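Fructooligosaccharide ABC transporter substrate-binding protein FusA (Streptococcus pneumoniae, PDB 5G5Y) binds kestose, nystose and longer fructooligosaccharides, but not sucrose, and serves as the solute-binding component of the FusABC-MsmK ABC importer. Local coordinates at residues D215-F220 with I481-Y486; R299-G304 with V419-R424. One frame throughout, in Å; residues are numbered along the deposited sequence.

Contact 1 of 2, residues D215-F220 with I481-Y486. With CA (calcium ion), chain D.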
loop_
_atom_site.group_PDB
_atom_site.type_symbol
_atom_site.label_atom_id
_atom_site.label_comp_id
_atom_site.label_asym_id
_atom_site.label_seq_id
_atom_site.Cartn_x
_atom_site.Cartn_y
_atom_site.Cartn_z
ATOM N N ASP A 215 4.550 -11.121 -21.718
ATOM C CA ASP A 215 3.612 -11.849 -22.598
ATOM C C ASP A 215 2.121 -11.719 -22.242
ATOM O O ASP A 215 1.260 -12.237 -22.953
ATOM C CB ASP A 215 4.018 -13.316 -22.664
ATOM C CG ASP A 215 3.978 -14.021 -21.325
ATOM O OD1 ASP A 215 3.725 -13.395 -20.256
ATOM O OD2 ASP A 215 4.235 -15.248 -21.348
ATOM N N GLY A 216 1.799 -11.015 -21.167
ATOM C CA GLY A 216 0.400 -10.810 -20.778
ATOM C C GLY A 216 -0.114 -11.931 -19.885
ATOM O O GLY A 216 -1.296 -12.005 -19.645
ATOM N N LYS A 217 0.774 -12.827 -19.446
ATOM C CA LYS A 217 0.396 -13.964 -18.622
ATOM C C LYS A 217 0.745 -13.739 -17.176
ATOM O O LYS A 217 1.872 -13.368 -16.833
ATOM C CB LYS A 217 1.028 -15.254 -19.139
ATOM C CG LYS A 217 0.576 -15.591 -20.569
ATOM C CD LYS A 217 -0.935 -15.430 -20.796
ATOM C CE LYS A 217 -1.390 -16.168 -22.058
ATOM N NZ LYS A 217 -2.749 -15.728 -22.479
ATOM N N VAL A 218 -0.228 -14.002 -16.323
ATOM C CA VAL A 218 -0.037 -13.846 -14.887
ATOM C C VAL A 218 0.902 -14.994 -14.477
ATOM O O VAL A 218 0.808 -16.088 -15.021
ATOM C CB VAL A 218 -1.365 -13.859 -14.093
ATOM C CG1 VAL A 218 -2.321 -12.770 -14.573
ATOM C CG2 VAL A 218 -2.068 -15.202 -14.165
ATOM N N ASP A 219 1.823 -14.732 -13.576
ATOM C CA ASP A 219 2.787 -15.752 -13.105
ATOM C C ASP A 219 2.790 -15.848 -11.588
ATOM O O ASP A 219 2.990 -14.846 -10.879
ATOM C CB ASP A 219 4.179 -15.394 -13.658
ATOM C CG ASP A 219 5.272 -16.428 -13.318
ATOM O OD1 ASP A 219 4.967 -17.602 -13.065
ATOM O OD2 ASP A 219 6.462 -16.057 -13.341
ATOM N N PHE A 220 2.535 -17.054 -11.070
ATOM C CA PHE A 220 2.642 -17.315 -9.629
ATOM C C PHE A 220 4.117 -17.462 -9.300
ATOM O O PHE A 220 4.799 -18.294 -9.886
ATOM C CB PHE A 220 1.861 -18.555 -9.231
ATOM C CG PHE A 220 1.753 -18.755 -7.759
ATOM C CD1 PHE A 220 0.894 -17.984 -7.019
ATOM C CD2 PHE A 220 2.496 -19.759 -7.125
ATOM C CE1 PHE A 220 0.756 -18.193 -5.657
ATOM C CE2 PHE A 220 2.376 -19.952 -5.749
ATOM C CZ PHE A 220 1.497 -19.164 -5.040
ATOM N N ILE A 481 -8.474 -17.924 -12.639
ATOM C CA ILE A 481 -9.318 -16.807 -12.213
ATOM C C ILE A 481 -8.585 -15.456 -12.377
ATOM O O ILE A 481 -9.143 -14.500 -12.946
ATOM C CB ILE A 481 -9.829 -16.961 -10.780
ATOM C CG1 ILE A 481 -10.830 -18.131 -10.725
ATOM C CG2 ILE A 481 -10.460 -15.651 -10.314
ATOM C CD1 ILE A 481 -11.000 -18.702 -9.343
ATOM N N LYS A 482 -7.351 -15.404 -11.902
ATOM C CA LYS A 482 -6.557 -14.178 -11.983
ATOM C C LYS A 482 -6.340 -13.767 -13.438
ATOM O O LYS A 482 -6.456 -12.574 -13.805
ATOM C CB LYS A 482 -5.242 -14.340 -11.223
ATOM C CG LYS A 482 -5.380 -14.453 -9.692
ATOM C CD LYS A 482 -5.629 -13.107 -9.040
ATOM C CE LYS A 482 -5.829 -13.210 -7.527
ATOM N NZ LYS A 482 -5.918 -11.849 -6.919
ATOM N N GLN A 483 -6.048 -14.748 -14.291
ATOM C CA GLN A 483 -5.841 -14.474 -15.705
ATOM C C GLN A 483 -7.124 -13.998 -16.357
ATOM O O GLN A 483 -7.087 -13.121 -17.196
ATOM C CB GLN A 483 -5.310 -15.730 -16.443
ATOM C CG GLN A 483 -4.865 -15.486 -17.849
ATOM C CD GLN A 483 -3.599 -14.663 -17.917
ATOM O OE1 GLN A 483 -2.570 -15.078 -17.413
ATOM N NE2 GLN A 483 -3.656 -13.520 -18.597
ATOM N N LYS A 484 -8.264 -14.591 -15.992
ATOM C CA LYS A 484 -9.528 -14.153 -16.528
ATOM C C LYS A 484 -9.786 -12.658 -16.269
ATOM O O LYS A 484 -10.123 -11.899 -17.178
ATOM C CB LYS A 484 -10.663 -15.020 -15.963
ATOM C CG LYS A 484 -12.078 -14.656 -16.416
ATOM C CD LYS A 484 -13.112 -15.579 -15.764
ATOM C CE LYS A 484 -13.373 -15.199 -14.318
ATOM N NZ LYS A 484 -14.493 -15.966 -13.703
ATOM N N TYR A 485 -9.647 -12.241 -15.031
ATOM C CA TYR A 485 -9.847 -10.835 -14.711
ATOM C C TYR A 485 -8.796 -9.907 -15.339
ATOM O O TYR A 485 -9.131 -8.784 -15.720
ATOM C CB TYR A 485 -9.949 -10.632 -13.206
ATOM C CG TYR A 485 -11.268 -11.114 -12.673
ATOM C CD1 TYR A 485 -12.407 -10.321 -12.789
ATOM C CD2 TYR A 485 -11.396 -12.379 -12.095
ATOM C CE1 TYR A 485 -13.629 -10.762 -12.337
ATOM C CE2 TYR A 485 -12.615 -12.822 -11.623
ATOM C CZ TYR A 485 -13.738 -12.016 -11.766
ATOM O OH TYR A 485 -14.983 -12.442 -11.324
ATOM N N TYR A 486 -7.560 -10.383 -15.462
ATOM C CA TYR A 486 -6.505 -9.609 -16.127
ATOM C C TYR A 486 -6.870 -9.334 -17.584
ATOM O O TYR A 486 -6.802 -8.175 -18.060
ATOM C CB TYR A 486 -5.143 -10.300 -16.023
ATOM C CG TYR A 486 -4.074 -9.449 -16.647
ATOM C CD1 TYR A 486 -3.559 -8.373 -15.961
ATOM C CD2 TYR A 486 -3.622 -9.663 -17.951
ATOM C CE1 TYR A 486 -2.603 -7.545 -16.517
ATOM C CE2 TYR A 486 -2.636 -8.821 -18.525
ATOM C CZ TYR A 486 -2.150 -7.750 -17.780
ATOM O OH TYR A 486 -1.198 -6.827 -18.236
HETATM CA CA CA D . 5.096 -19.674 -11.800
HETATM O O HOH W 1 2.597 -19.655 -12.464
HETATM O O HOH W 2 5.644 -19.888 -14.050
HETATM O O HOH W 3 5.107 -21.788 -13.101
#
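The carboxamide of Gln483 meets the backbone of Gly216 and Val218 with both of its polar ends, and the Tyr486 ring lies beside it with Val218 CG1 and Gly216 O approaching obliquely. Gly216 O lies close to the amide plane of Gln483 and accepts from NE2 at 3.0 Å; on the other end, Gln483 OE1 receives Val218 N at 2.8 Å along a nearly straight N-H line (171°). Tyr486 CE2 comes within 3.6 Å of the same Gly216 O. Gln483 CG stands anti to its backbone N (chi1 -171°) and the chain then bends at chi2, which carries the carboxamide from the flank of helix 475-492 to the loop. Val218 CG2 comes within 3.3 Å of Gln483 OE1, while Val218 CG1 packs on Tyr486 CB at 4.0 Å; Val218 runs past both side chains in the opposite direction. Lys217 crosses Gln483 at about a right angle, its CD beside OE1.

These bonds join the turn of the two-stranded antiparallel hairpin 210-212/218-220 and the start of strand 218-220 to the C-terminal helix; segment 481-486 runs nearly antiparallel to the strand (155°). An Asx turn, Lys217 N to Asp215 OD1, shapes the loop, and Gly216 has a positive phi that suits glycine. Gln483 NE2 also bonds Asp487 OD1, one helical turn on.

Asp219 points away from the helix and binds calcium through OD1 at 2.4 Å, joined by Phe220 O, three waters, Asp223 and Asn224. The chemistry thus divides the segment 216-220: the Gln483 amide satisfies backbone polar groups at Gly216 and Val218, whereas Asp219 and Phe220 supply a carboxylate and a carbonyl to the calcium ion.

Contact 2 of 2, residues R299-G304 with V419-R424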
loop_
_atom_site.group_PDB
_atom_site.type_symbol
_atom_site.label_atom_id
_atom_site.label_comp_id
_atom_site.label_asym_id
_atom_site.label_seq_id
_atom_site.Cartn_x
_atom_site.Cartn_y
_atom_site.Cartn_z
ATOM N N ARG A 299 7.846 -5.954 -9.430
ATOM C CA ARG A 299 6.885 -4.950 -8.987
ATOM C C ARG A 299 5.891 -5.587 -8.031
ATOM O O ARG A 299 5.416 -6.725 -8.259
ATOM C CB ARG A 299 6.160 -4.388 -10.172
ATOM C CG ARG A 299 7.069 -3.624 -11.064
ATOM C CD ARG A 299 6.367 -3.185 -12.337
ATOM N NE ARG A 299 5.344 -2.199 -12.054
ATOM C CZ ARG A 299 4.552 -1.627 -12.958
ATOM N NH1 ARG A 299 4.591 -1.921 -14.269
ATOM N NH2 ARG A 299 3.671 -0.723 -12.534
ATOM N N THR A 300 5.588 -4.888 -6.950
ATOM C CA THR A 300 4.429 -5.279 -6.126
ATOM C C THR A 300 3.160 -4.949 -6.928
ATOM O O THR A 300 3.244 -4.303 -7.987
ATOM C CB THR A 300 4.285 -4.475 -4.794
ATOM O OG1 THR A 300 3.890 -3.122 -5.085
ATOM C CG2 THR A 300 5.562 -4.504 -3.995
ATOM N N ASN A 301 2.007 -5.363 -6.380
ATOM C CA ASN A 301 0.722 -4.973 -6.919
ATOM C C ASN A 301 0.040 -3.869 -6.098
ATOM O O ASN A 301 -1.129 -3.575 -6.297
ATOM C CB ASN A 301 -0.170 -6.195 -7.115
ATOM C CG ASN A 301 0.501 -7.260 -7.952
ATOM O OD1 ASN A 301 1.030 -6.957 -9.035
ATOM N ND2 ASN A 301 0.548 -8.476 -7.457
ATOM N N GLY A 302 0.814 -3.197 -5.264
ATOM C CA GLY A 302 0.309 -2.105 -4.462
ATOM C C GLY A 302 -0.158 -0.939 -5.293
ATOM O O GLY A 302 0.402 -0.656 -6.360
ATOM N N MET A 303 -1.177 -0.246 -4.800
ATOM C CA MET A 303 -1.711 0.914 -5.522
ATOM C C MET A 303 -2.395 1.821 -4.512
ATOM O O MET A 303 -3.081 1.323 -3.616
ATOM C CB MET A 303 -2.714 0.454 -6.582
ATOM C CG MET A 303 -2.982 1.501 -7.659
ATOM S SD MET A 303 -4.492 1.225 -8.631
ATOM C CE MET A 303 -4.113 2.265 -10.023
ATOM N N GLY A 304 -2.242 3.137 -4.669
ATOM C CA GLY A 304 -2.956 4.108 -3.830
ATOM C C GLY A 304 -4.399 4.192 -4.294
ATOM O O GLY A 304 -4.803 5.124 -5.005
ATOM N N VAL A 419 6.164 -4.465 -17.841
ATOM C CA VAL A 419 5.303 -3.356 -18.303
ATOM C C VAL A 419 4.160 -3.123 -17.294
ATOM O O VAL A 419 3.818 -1.964 -16.919
ATOM C CB VAL A 419 4.712 -3.641 -19.714
ATOM C CG1 VAL A 419 3.715 -2.556 -20.124
ATOM C CG2 VAL A 419 5.758 -3.778 -20.808
ATOM N N ASN A 420 3.585 -4.238 -16.845
ATOM C CA ASN A 420 2.422 -4.222 -15.998
ATOM C C ASN A 420 2.634 -4.898 -14.680
ATOM O O ASN A 420 3.478 -5.776 -14.535
ATOM C CB ASN A 420 1.238 -4.885 -16.715
ATOM C CG ASN A 420 0.687 -3.990 -17.839
ATOM O OD1 ASN A 420 0.302 -2.847 -17.604
ATOM N ND2 ASN A 420 0.740 -4.465 -19.024
ATOM N N ASN A 421 1.819 -4.478 -13.725
ATOM C CA ASN A 421 1.572 -5.267 -12.484
ATOM C C ASN A 421 0.109 -5.764 -12.522
ATOM O O ASN A 421 -0.553 -5.640 -13.558
ATOM C CB ASN A 421 1.936 -4.484 -11.212
ATOM C CG ASN A 421 1.078 -3.258 -10.993
ATOM O OD1 ASN A 421 0.190 -2.979 -11.786
ATOM N ND2 ASN A 421 1.321 -2.534 -9.901
ATOM N N TYR A 422 -0.347 -6.403 -11.444
ATOM C CA TYR A 422 -1.688 -7.018 -11.423
ATOM C C TYR A 422 -2.697 -5.972 -10.927
ATOM O O TYR A 422 -2.513 -5.433 -9.814
ATOM C CB TYR A 422 -1.746 -8.261 -10.499
ATOM C CG TYR A 422 -3.052 -9.006 -10.772
ATOM C CD1 TYR A 422 -3.158 -9.854 -11.851
ATOM C CD2 TYR A 422 -4.196 -8.775 -10.010
ATOM C CE1 TYR A 422 -4.364 -10.484 -12.149
ATOM C CE2 TYR A 422 -5.418 -9.386 -10.319
ATOM C CZ TYR A 422 -5.495 -10.223 -11.391
ATOM O OH TYR A 422 -6.701 -10.859 -11.662
ATOM N N PRO A 423 -3.758 -5.698 -11.707
ATOM C CA PRO A 423 -4.660 -4.612 -11.356
ATOM C C PRO A 423 -5.658 -4.991 -10.241
ATOM O O PRO A 423 -6.041 -6.154 -10.103
ATOM C CB PRO A 423 -5.382 -4.326 -12.664
ATOM C CG PRO A 423 -5.405 -5.632 -13.363
ATOM C CD PRO A 423 -4.138 -6.335 -12.988
ATOM N N ARG A 424 -6.089 -3.993 -9.496
ATOM C CA ARG A 424 -7.020 -4.169 -8.362
ATOM C C ARG A 424 -8.475 -4.407 -8.830
ATOM O O ARG A 424 -9.340 -3.641 -8.463
ATOM C CB ARG A 424 -7.004 -2.876 -7.501
ATOM C CG ARG A 424 -5.734 -2.575 -6.736
ATOM C CD ARG A 424 -5.353 -3.812 -5.964
ATOM N NE ARG A 424 -4.436 -3.552 -4.872
ATOM C CZ ARG A 424 -3.538 -4.432 -4.419
ATOM N NH1 ARG A 424 -3.402 -5.639 -4.955
ATOM N NH2 ARG A 424 -2.755 -4.089 -3.411
HETATM O O HOH W 4 -2.361 -2.926 -8.692
HETATM O O HOH W 5 -0.078 -0.094 -9.231
#
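Asn301 and Tyr422 bring two irregular loops together with their CA atoms 5.5 Å apart, and the end-to-end directions of the touching parts differ by 39°. An ST turn, in which Gly302 N donates to Thr300 OG1 at 3.1 Å, folds the first loop; Thr300 OG1 is also bonded to His133 O. The two loops, which precede strand 305-306 and helix 429-455, are joined by side-chain amides bonding to the opposite backbone.

Asn301 OD1 accepts from Tyr422 N at 2.8 Å; the N-H is fairly straight, yet the donor stands 52° above the carbonyl plane. Asn301 CG also rests on Tyr422 CB, and its ND2 turns to Leu210 O and Asp208 OD2, giving both ends of the buried amide partners. In the reverse sense, Asn421 ND2 donates to Thr300 O at 3.2 Å, in the carbonyl plane and on a lone pair. Asn421 CG lies between its backbone N and carbonyl carbon, where it also meets Arg299: the guanidinium and amide planes are stacked, 24° apart, with Arg299 NH2 at 3.9 Å from Asn421 CG. At the guanidinium edge, NH1 makes a weak bond to Val419 O, and its stronger partner is Asn418 O.

Two waters bridge the loops, one donating to both Asn301 O and Tyr422 O, the other donating to Gly302 O and accepting from Asn421 ND2. Thr300 also lies near the sugar-binding residues Trp270 and Asn191, about 7 and 8 Å away between side chains. On the Arg424 side, Asn301 O sits over the centre of one face of the Arg424 guanidinium, 3.2 Å from CZ, without a hydrogen bond to either NH1 or NH2.

In the fold
The centres of contacts 1 and 2 lie 12 Å apart. Along the chain, 215-220 comes first, then 299-304, 419-424 and finally 481-486, so contact 2 is nested within the loop closed by contact 1. Helix 475-492 joins them: Lys482 O and Tyr422 OH, 2.8 Å apart, form a probable hydrogen bond, while Tyr486 CD1 packs on Pro423 CD at 3.7 Å. The hairpin 210-212/218-220 of contact 1 offers a second connection, since it also reaches loop 299-304. Contact 1 is at the surface beside a calcium site and contact 2 nearer the chain centre and sugar-binding residues, so a continuous set of contacts spans these two regions.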